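Long-range contacts in Bd0816 (Bdellovibrio bacteriovorus HD100, PDB 5CER), which probably acts as a serine-type D-Ala-D-Ala carboxypeptidase of the peptidase S13 family, removing the terminal D-alanine from peptidoglycan peptides: residues A164-L169 and F392-Y397; A261-N266 and V324-T329; A298-D303 and I382-I387. The protein carries 2 engineered substitutions. One frame throughout, in Å; residues are numbered along the deposited sequence.

Contact 1 (A164-L169 and F392-Y397); sequences AKVFML and FDQNSY
V166 and Q394 bring the two backbones closest, CA to CA 5.6 Å, where the chain coming off helix 151-163 passes the type I turn from D393 to S396. The helix ends in a Schellman motif, with K165 at the C-prime position and V166 N bonded back to A161 O. Just beyond it, F167 N donates to Y397 OH at 2.8 Å in a practically straight bond (178°), the nitrogen lying in the plane of the phenol ring at its edge. Y397 CG lies anti to the carbonyl carbon, beside its own backbone N (chi1 -54°). Q394 reaches the helix exit with an extended side chain: its NE2 lies 2.8 Å from K165 O, but the angle of 122° makes this a weak bond, and NE2 also touches K165 CB.

Between these polar links V166 is divided. CG1 faces the two aromatic residues, 3.9 Å from F392 CE1 and 3.8 Å from Y397 OH, while CG2 packs on the turn itself, 3.7 Å from D393 C. Deeper in, M168 crosses F392 at about a right angle and puts SD 4.0 Å from F392 CZ, an oblique Met-aromatic contact; F86 of helix 81-93 stacks on the same F392 ring. The turn is stiffened from within by an Asx turn, N395 N to D393 OD1, and by D393 N bonding to S396 OG, while D393 OD2 makes a salt bridge with R52.

No backbone-to-backbone hydrogen bond joins the two segments. Y397 and Q394 instead offer side-chain partners to main-chain groups just past the helix end, so the polar part of the docking rests chiefly on the straight bond to the tyrosine hydroxyl, and the buried V166, M168 and F392 supply the apolar part.

Contact 2 (A261-N266 and V324-T329); sequences AKPIYN and VNKAKT
Y265 carries most of the apolar contact, its ring laid against V324. V324 CG2 sits over one face, 3.8 Å from the ring centroid and offset toward the rim, a CH-pi contact, and V324 CB approaches Y265 CE1 to 3.4 Å. CG2 occupies the position between the backbone N and the carbonyl carbon of V324, with CG1 beside the backbone N (chi1 -64°) and 3.7 Å from Y265 CE1; both methyls touch the tyrosine ring. From another direction the K326 side chain crosses that of Y265 at about a right angle, its CB 3.7 Å from Y265 CE2. P263 adds a looser touch, CG to K326 CG at 4.4 Å.

V324 and A327 bond to each other through both of their backbone N-H and C=O groups, closing a two-residue beta hairpin with a type I turn between strands 317-324 and 327-336. The first of these strands carries the Lys-Thr-Gly sequence that ends at G322, the motif which in the penicillin-binding protein and beta-lactamase superfamily lines one side of the active site; Y265 therefore packs on the hairpin just beyond it.

A water joins the two sides. It lies at the edge of the Y265 ring, in its plane, 3.0 Å from Y265 OH, and accepts from N325 N at 3.2 Å. K326 bends at chi2 (-56°, which sets CD), and its NZ forms salt bridges with D350 and D352.

Contact 3 (A298-D303 and I382-I387); sequences ANKDSD and IQYTEI
D301 and E386 meet where the loop following edge strand 296-297 lies beside the loop that follows helix 356-375; their touching parts, 300-303 and 382-387, point 30° apart. Y384 OH donates to D301 OD1 at 2.6 Å, meeting the syn lone pair of OD1. D301 OD1 lies at the edge of the Y384 ring, in its plane, while the carboxylate plane is turned 82° from it. The same hydroxyl accepts from I387 N at 3.0 Å, which ties Y384 back onto its own loop. Helix 203-213 packs against the site, and its K208 bonds to Y384 OH and forms a salt bridge with D301 OD2, so the phenol and the aspartate are fixed together against that helix.

E386 is extended, its CG anti to the backbone N, and its OE2 accepts from S302 N at 2.8 Å, the donor 41° above the carboxylate plane; S302 OG adds a weak bond. Water bridges OE2 to D303 N, and a second water donates to both D301 OD1 and I387 O. D301 OD1 and E386 OE2 come within 4.4 Å, like charges that would tend to repel; the salt bridge of D301 to K208 may offset this. K300 slides past Y384, its CB in the ring plane 3.9 Å from Y384 CD2, while NZ pairs with E381.

In the fold
Following the chain from the N terminus, 164-169 comes first, just after helix 151-163, and waits for 392-397 near the C terminus; contact 1 thus closes the largest loop, and the other two contacts are nested inside it. Within that loop the order is 261-266, 298-303, 324-329, 382-387, so contacts 2 and 3 cross. Contact 2 ties the approach to strand 267-268 to the hairpin of the six-stranded antiparallel sheet. Contact 3 brings the segment after helix 356-375 against the loop that follows edge strand 296-297 of that sheet, and contact 1 docks the same tail, farther on, against the loop after helix 151-163. Contacts 1 and 2, centres about 39 Å apart, lie on opposite sides of the chain's centre.

Contact 1 (A164-L169 and F392-Y397)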
loop_
_atom_site.group_PDB
_atom_site.type_symbol
_atom_site.label_atom_id
_atom_site.label_comp_id
_atom_site.label_asym_id
_atom_site.label_seq_id
_atom_site.Cartn_x
_atom_site.Cartn_y
_atom_site.Cartn_z
ATOM N N ALA A 164 -15.479 6.500 13.128
ATOM C CA ALA A 164 -15.523 7.736 12.331
ATOM C C ALA A 164 -16.794 8.611 12.539
ATOM O O ALA A 164 -16.999 9.581 11.798
ATOM C CB ALA A 164 -15.373 7.395 10.874
ATOM N N LYS A 165 -17.632 8.272 13.535
ATOM C CA LYS A 165 -18.853 9.006 13.830
ATOM C C LYS A 165 -19.816 9.045 12.606
ATOM O O LYS A 165 -20.546 10.015 12.429
ATOM C CB LYS A 165 -18.530 10.432 14.322
ATOM C CG LYS A 165 -17.746 10.483 15.632
ATOM C CD LYS A 165 -17.173 11.859 15.994
ATOM C CE LYS A 165 -16.772 12.006 17.476
ATOM N NZ LYS A 165 -17.262 11.006 18.481
ATOM N N VAL A 166 -19.846 7.972 11.809
ATOM C CA VAL A 166 -20.825 7.809 10.718
ATOM C C VAL A 166 -21.800 6.726 11.099
ATOM O O VAL A 166 -21.417 5.658 11.525
ATOM C CB VAL A 166 -20.176 7.418 9.378
ATOM C CG1 VAL A 166 -21.247 7.193 8.316
ATOM C CG2 VAL A 166 -19.173 8.464 8.924
ATOM N N PHE A 167 -23.083 7.050 10.957
ATOM C CA PHE A 167 -24.151 6.134 11.286
ATOM C C PHE A 167 -24.391 5.127 10.161
ATOM O O PHE A 167 -24.613 5.518 9.003
ATOM C CB PHE A 167 -25.463 6.899 11.586
ATOM C CG PHE A 167 -26.615 5.984 11.890
ATOM C CD1 PHE A 167 -27.402 5.456 10.852
ATOM C CD2 PHE A 167 -26.913 5.627 13.204
ATOM C CE1 PHE A 167 -28.466 4.603 11.134
ATOM C CE2 PHE A 167 -27.973 4.769 13.485
ATOM C CZ PHE A 167 -28.753 4.262 12.456
ATOM N N MET A 168 -24.488 3.854 10.531
ATOM C CA MET A 168 -24.991 2.795 9.656
ATOM C C MET A 168 -25.915 1.903 10.460
ATOM O O MET A 168 -25.742 1.715 11.654
ATOM C CB MET A 168 -23.861 1.939 9.118
ATOM C CG MET A 168 -22.860 2.693 8.257
ATOM S SD MET A 168 -21.476 1.634 7.750
ATOM C CE MET A 168 -22.268 0.484 6.633
ATOM N N LEU A 169 -26.936 1.360 9.793
ATOM C CA LEU A 169 -27.864 0.430 10.452
ATOM C C LEU A 169 -27.140 -0.862 10.804
ATOM O O LEU A 169 -26.217 -1.247 10.130
ATOM C CB LEU A 169 -29.055 0.150 9.541
ATOM C CG LEU A 169 -29.966 1.347 9.272
ATOM C CD1 LEU A 169 -30.863 1.074 8.080
ATOM C CD2 LEU A 169 -30.800 1.683 10.514
ATOM N N PHE A 392 -16.565 7.016 2.680
ATOM C CA PHE A 392 -17.713 7.914 2.983
ATOM C C PHE A 392 -17.419 8.572 4.316
ATOM O O PHE A 392 -16.607 8.046 5.073
ATOM C CB PHE A 392 -19.046 7.110 3.045
ATOM C CG PHE A 392 -18.994 5.889 3.925
ATOM C CD1 PHE A 392 -19.160 5.991 5.285
ATOM C CD2 PHE A 392 -18.727 4.638 3.392
ATOM C CE1 PHE A 392 -19.067 4.879 6.116
ATOM C CE2 PHE A 392 -18.652 3.505 4.215
ATOM C CZ PHE A 392 -18.832 3.641 5.584
ATOM N N ASP A 393 -18.068 9.690 4.586
ATOM C CA ASP A 393 -17.939 10.380 5.851
ATOM C C ASP A 393 -19.297 10.994 6.249
ATOM O O ASP A 393 -20.335 10.599 5.707
ATOM C CB ASP A 393 -16.826 11.425 5.756
ATOM C CG ASP A 393 -17.198 12.616 4.863
ATOM O OD1 ASP A 393 -18.348 12.641 4.290
ATOM O OD2 ASP A 393 -16.322 13.505 4.690
ATOM N N GLN A 394 -19.303 11.952 7.170
ATOM C CA GLN A 394 -20.577 12.520 7.704
ATOM C C GLN A 394 -21.384 13.368 6.714
ATOM O O GLN A 394 -22.525 13.627 6.977
ATOM C CB GLN A 394 -20.329 13.305 9.003
ATOM C CG GLN A 394 -19.747 12.424 10.117
ATOM C CD GLN A 394 -19.538 13.143 11.436
ATOM O OE1 GLN A 394 -18.681 14.017 11.554
ATOM N NE2 GLN A 394 -20.340 12.800 12.434
ATOM N N ASN A 395 -20.807 13.728 5.574
ATOM C CA ASN A 395 -21.515 14.390 4.510
ATOM C C ASN A 395 -21.820 13.437 3.361
ATOM O O ASN A 395 -22.217 13.867 2.285
ATOM C CB ASN A 395 -20.701 15.571 3.993
ATOM C CG ASN A 395 -20.712 16.749 4.941
ATOM O OD1 ASN A 395 -21.708 17.414 5.069
ATOM N ND2 ASN A 395 -19.596 17.010 5.605
ATOM N N SER A 396 -21.709 12.136 3.597
ATOM C CA SER A 396 -22.090 11.158 2.587
ATOM C C SER A 396 -23.533 10.708 2.682
ATOM O O SER A 396 -24.022 10.067 1.745
ATOM C CB SER A 396 -21.150 9.947 2.659
ATOM O OG SER A 396 -19.792 10.359 2.434
ATOM N N TYR A 397 -24.249 11.041 3.765
ATOM C CA TYR A 397 -25.680 10.661 3.859
ATOM C C TYR A 397 -26.472 11.211 2.667
ATOM O O TYR A 397 -26.233 12.319 2.225
ATOM C CB TYR A 397 -26.350 11.155 5.145
ATOM C CG TYR A 397 -25.626 10.742 6.409
ATOM C CD1 TYR A 397 -25.555 9.412 6.789
ATOM C CD2 TYR A 397 -25.041 11.694 7.251
ATOM C CE1 TYR A 397 -24.908 9.029 7.957
ATOM C CE2 TYR A 397 -24.408 11.322 8.424
ATOM C CZ TYR A 397 -24.333 9.983 8.753
ATOM O OH TYR A 397 -23.741 9.610 9.907
#

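Contact 2 (A261-N266 and V324-T329)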
loop_
_atom_site.group_PDB
_atom_site.type_symbol
_atom_site.label_atom_id
_atom_site.label_comp_id
_atom_site.label_asym_id
_atom_site.label_seq_id
_atom_site.Cartn_x
_atom_site.Cartn_y
_atom_site.Cartn_z
ATOM N N ALA A 261 7.879 -11.479 -18.643
ATOM C CA ALA A 261 9.134 -11.521 -19.436
ATOM C C ALA A 261 9.552 -10.152 -20.033
ATOM O O ALA A 261 10.731 -9.845 -20.073
ATOM C CB ALA A 261 9.026 -12.561 -20.542
ATOM N N LYS A 262 8.576 -9.362 -20.491
ATOM C CA LYS A 262 8.813 -8.084 -21.161
ATOM C C LYS A 262 8.028 -6.973 -20.451
ATOM O O LYS A 262 7.004 -6.513 -20.944
ATOM C CB LYS A 262 8.361 -8.140 -22.611
ATOM C CG LYS A 262 9.196 -8.975 -23.526
ATOM C CD LYS A 262 10.465 -8.264 -23.926
ATOM C CE LYS A 262 11.294 -9.091 -24.913
ATOM N NZ LYS A 262 12.730 -9.147 -24.523
ATOM N N PRO A 263 8.530 -6.526 -19.305
ATOM C CA PRO A 263 7.763 -5.528 -18.550
ATOM C C PRO A 263 7.793 -4.130 -19.165
ATOM O O PRO A 263 8.736 -3.776 -19.859
ATOM C CB PRO A 263 8.433 -5.549 -17.178
ATOM C CG PRO A 263 9.862 -5.911 -17.489
ATOM C CD PRO A 263 9.786 -6.897 -18.626
ATOM N N ILE A 264 6.736 -3.361 -18.925
ATOM C CA ILE A 264 6.652 -1.947 -19.305
ATOM C C ILE A 264 6.209 -1.215 -18.053
ATOM O O ILE A 264 5.138 -1.499 -17.503
ATOM C CB ILE A 264 5.627 -1.747 -20.461
ATOM C CG1 ILE A 264 6.100 -2.533 -21.693
ATOM C CG2 ILE A 264 5.422 -0.268 -20.829
ATOM C CD1 ILE A 264 4.955 -2.937 -22.630
ATOM N N TYR A 265 6.956 -0.187 -17.710
ATOM C CA TYR A 265 6.724 0.563 -16.500
ATOM C C TYR A 265 6.649 2.091 -16.743
ATOM O O TYR A 265 7.350 2.618 -17.585
ATOM C CB TYR A 265 7.888 0.318 -15.592
ATOM C CG TYR A 265 8.068 -1.099 -15.122
ATOM C CD1 TYR A 265 7.042 -1.747 -14.393
ATOM C CD2 TYR A 265 9.277 -1.779 -15.310
ATOM C CE1 TYR A 265 7.207 -3.040 -13.913
ATOM C CE2 TYR A 265 9.466 -3.045 -14.795
ATOM C CZ TYR A 265 8.428 -3.676 -14.094
ATOM O OH TYR A 265 8.612 -4.969 -13.583
ATOM N N ASN A 266 5.861 2.796 -15.926
ATOM C CA ASN A 266 5.956 4.243 -15.830
ATOM C C ASN A 266 7.372 4.568 -15.427
ATOM O O ASN A 266 7.937 3.926 -14.503
ATOM C CB ASN A 266 5.005 4.811 -14.776
ATOM C CG ASN A 266 3.541 4.695 -15.146
ATOM O OD1 ASN A 266 3.159 4.401 -16.304
ATOM N ND2 ASN A 266 2.683 4.923 -14.161
ATOM N N VAL A 324 7.918 -3.313 -7.996
ATOM C CA VAL A 324 7.675 -4.118 -9.218
ATOM C C VAL A 324 8.866 -5.065 -9.331
ATOM O O VAL A 324 9.775 -4.971 -8.527
ATOM C CB VAL A 324 7.469 -3.307 -10.523
ATOM C CG1 VAL A 324 6.203 -2.452 -10.418
ATOM C CG2 VAL A 324 8.644 -2.421 -10.794
ATOM N N ASN A 325 8.812 -5.997 -10.299
ATOM C CA ASN A 325 9.855 -7.002 -10.421
ATOM C C ASN A 325 11.252 -6.394 -10.620
ATOM O O ASN A 325 12.216 -6.921 -10.069
ATOM C CB ASN A 325 9.537 -7.976 -11.528
ATOM C CG ASN A 325 8.452 -8.964 -11.153
ATOM O OD1 ASN A 325 8.052 -9.079 -9.999
ATOM N ND2 ASN A 325 7.950 -9.676 -12.143
ATOM N N LYS A 326 11.318 -5.268 -11.349
ATOM C CA LYS A 326 12.576 -4.595 -11.645
ATOM C C LYS A 326 12.931 -3.398 -10.744
ATOM O O LYS A 326 13.977 -2.758 -10.956
ATOM C CB LYS A 326 12.626 -4.155 -13.116
ATOM C CG LYS A 326 12.530 -5.282 -14.090
ATOM C CD LYS A 326 13.607 -6.313 -13.851
ATOM C CE LYS A 326 13.655 -7.331 -14.950
ATOM N NZ LYS A 326 14.617 -8.421 -14.642
ATOM N N ALA A 327 12.086 -3.069 -9.770
ATOM C CA ALA A 327 12.360 -1.889 -8.946
ATOM C C ALA A 327 11.755 -1.921 -7.550
ATOM O O ALA A 327 10.686 -2.493 -7.325
ATOM C CB ALA A 327 11.920 -0.617 -9.702
ATOM N N LYS A 328 12.460 -1.239 -6.646
ATOM C CA LYS A 328 12.006 -0.955 -5.319
ATOM C C LYS A 328 12.237 0.510 -5.085
ATOM O O LYS A 328 13.380 0.991 -5.197
ATOM C CB LYS A 328 12.782 -1.777 -4.320
ATOM C CG LYS A 328 12.090 -1.881 -2.948
ATOM C CD LYS A 328 10.973 -2.900 -3.020
ATOM C CE LYS A 328 10.248 -3.032 -1.714
ATOM N NZ LYS A 328 9.289 -1.905 -1.575
ATOM N N THR A 329 11.173 1.243 -4.749
ATOM C CA THR A 329 11.250 2.702 -4.741
ATOM C C THR A 329 10.577 3.303 -3.489
ATOM O O THR A 329 9.727 2.671 -2.851
ATOM C CB THR A 329 10.589 3.320 -5.992
ATOM O OG1 THR A 329 9.200 3.059 -5.964
ATOM C CG2 THR A 329 11.168 2.793 -7.309
HETATM O O HOH W 1 6.245 -6.182 -12.196
#

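Contact 3 (A298-D303 and I382-I387)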
loop_
_atom_site.group_PDB
_atom_site.type_symbol
_atom_site.label_atom_id
_atom_site.label_comp_id
_atom_site.label_asym_id
_atom_site.label_seq_id
_atom_site.Cartn_x
_atom_site.Cartn_y
_atom_site.Cartn_z
ATOM N N ALA A 298 4.964 7.031 8.360
ATOM C CA ALA A 298 5.684 5.879 8.881
ATOM C C ALA A 298 5.223 5.533 10.276
ATOM O O ALA A 298 5.197 6.378 11.156
ATOM C CB ALA A 298 7.177 6.109 8.871
ATOM N N ASN A 299 4.885 4.261 10.463
ATOM C CA ASN A 299 4.468 3.715 11.737
ATOM C C ASN A 299 3.073 4.145 12.172
ATOM O O ASN A 299 2.315 3.296 12.641
ATOM C CB ASN A 299 5.505 3.961 12.842
ATOM C CG ASN A 299 5.176 3.270 14.129
ATOM O OD1 ASN A 299 5.025 3.926 15.156
ATOM N ND2 ASN A 299 5.052 1.957 14.102
ATOM N N LYS A 300 2.735 5.416 12.030
ATOM C CA LYS A 300 1.449 5.905 12.514
ATOM C C LYS A 300 0.227 5.502 11.698
ATOM O O LYS A 300 -0.853 5.332 12.277
ATOM C CB LYS A 300 1.499 7.422 12.715
ATOM C CG LYS A 300 2.350 7.836 13.923
ATOM C CD LYS A 300 2.442 9.350 13.993
ATOM C CE LYS A 300 3.585 9.855 14.844
ATOM N NZ LYS A 300 3.213 9.738 16.275
ATOM N N ASP A 301 0.379 5.283 10.394
ATOM C CA ASP A 301 -0.728 4.718 9.597
ATOM C C ASP A 301 -0.643 3.190 9.552
ATOM O O ASP A 301 0.085 2.619 8.727
ATOM C CB ASP A 301 -0.739 5.306 8.198
ATOM C CG ASP A 301 -1.227 6.723 8.172
ATOM O OD1 ASP A 301 -2.248 6.995 8.848
ATOM O OD2 ASP A 301 -0.544 7.587 7.532
ATOM N N SER A 302 -1.343 2.547 10.483
ATOM C CA SER A 302 -1.318 1.089 10.643
ATOM C C SER A 302 -1.776 0.367 9.459
ATOM O O SER A 302 -1.331 -0.742 9.220
ATOM C CB SER A 302 -2.256 0.599 11.753
ATOM O OG SER A 302 -2.132 1.354 12.936
ATOM N N ASP A 303 -2.744 0.922 8.767
ATOM C CA ASP A 303 -3.290 0.243 7.613
ATOM C C ASP A 303 -2.615 0.860 6.387
ATOM O O ASP A 303 -3.234 1.573 5.597
ATOM C CB ASP A 303 -4.828 0.410 7.586
ATOM C CG ASP A 303 -5.536 -0.510 6.574
ATOM O OD1 ASP A 303 -4.870 -1.221 5.809
ATOM O OD2 ASP A 303 -6.783 -0.483 6.563
ATOM N N ILE A 382 6.578 13.971 13.689
ATOM C CA ILE A 382 5.595 14.778 12.961
ATOM C C ILE A 382 4.240 14.936 13.800
ATOM O O ILE A 382 3.777 13.978 14.444
ATOM C CB ILE A 382 5.413 14.214 11.468
ATOM C CG1 ILE A 382 6.576 14.724 10.435
ATOM C CG2 ILE A 382 4.024 14.543 10.956
ATOM C CD1 ILE A 382 6.637 16.229 10.109
ATOM N N GLN A 383 3.639 16.140 13.810
ATOM C CA GLN A 383 2.275 16.368 14.351
ATOM C C GLN A 383 1.223 15.663 13.483
ATOM O O GLN A 383 0.885 16.165 12.412
ATOM C CB GLN A 383 1.922 17.863 14.366
ATOM C CG GLN A 383 2.361 18.687 15.586
ATOM C CD GLN A 383 1.223 19.086 16.555
ATOM O OE1 GLN A 383 0.009 18.871 16.332
ATOM N NE2 GLN A 383 1.644 19.655 17.681
ATOM N N TYR A 384 0.735 14.496 13.895
ATOM C CA TYR A 384 -0.175 13.713 13.047
ATOM C C TYR A 384 -1.003 12.737 13.843
ATOM O O TYR A 384 -0.501 12.066 14.747
ATOM C CB TYR A 384 0.598 12.924 11.945
ATOM C CG TYR A 384 -0.279 12.020 11.079
ATOM C CD1 TYR A 384 -1.111 12.567 10.087
ATOM C CD2 TYR A 384 -0.267 10.619 11.247
ATOM C CE1 TYR A 384 -1.913 11.752 9.298
ATOM C CE2 TYR A 384 -1.067 9.780 10.455
ATOM C CZ TYR A 384 -1.898 10.343 9.485
ATOM O OH TYR A 384 -2.704 9.541 8.735
ATOM N N THR A 385 -2.274 12.663 13.474
ATOM C CA THR A 385 -3.196 11.665 13.991
ATOM C C THR A 385 -3.744 10.806 12.855
ATOM O O THR A 385 -4.162 11.337 11.841
ATOM C CB THR A 385 -4.427 12.379 14.613
ATOM O OG1 THR A 385 -4.089 13.552 15.384
ATOM C CG2 THR A 385 -5.268 11.421 15.425
ATOM N N GLU A 386 -3.722 9.490 13.066
ATOM C CA GLU A 386 -4.017 8.534 12.055
ATOM C C GLU A 386 -5.362 8.868 11.441
ATOM O O GLU A 386 -6.349 8.921 12.138
ATOM C CB GLU A 386 -3.987 7.121 12.642
ATOM C CG GLU A 386 -4.389 6.017 11.669
ATOM C CD GLU A 386 -4.075 4.623 12.173
ATOM O OE1 GLU A 386 -4.101 4.390 13.391
ATOM O OE2 GLU A 386 -3.730 3.757 11.354
ATOM N N ILE A 387 -5.370 9.095 10.133
ATOM C CA ILE A 387 -6.613 9.257 9.370
ATOM C C ILE A 387 -7.228 7.879 9.153
ATOM O O ILE A 387 -6.567 6.964 8.711
ATOM C CB ILE A 387 -6.342 9.928 8.003
ATOM C CG1 ILE A 387 -5.844 11.364 8.198
ATOM C CG2 ILE A 387 -7.581 9.889 7.117
ATOM C CD1 ILE A 387 -5.025 11.905 7.037
HETATM O O HOH W 2 -4.351 6.321 7.388
HETATM O O HOH W 3 -3.979 3.792 8.340
#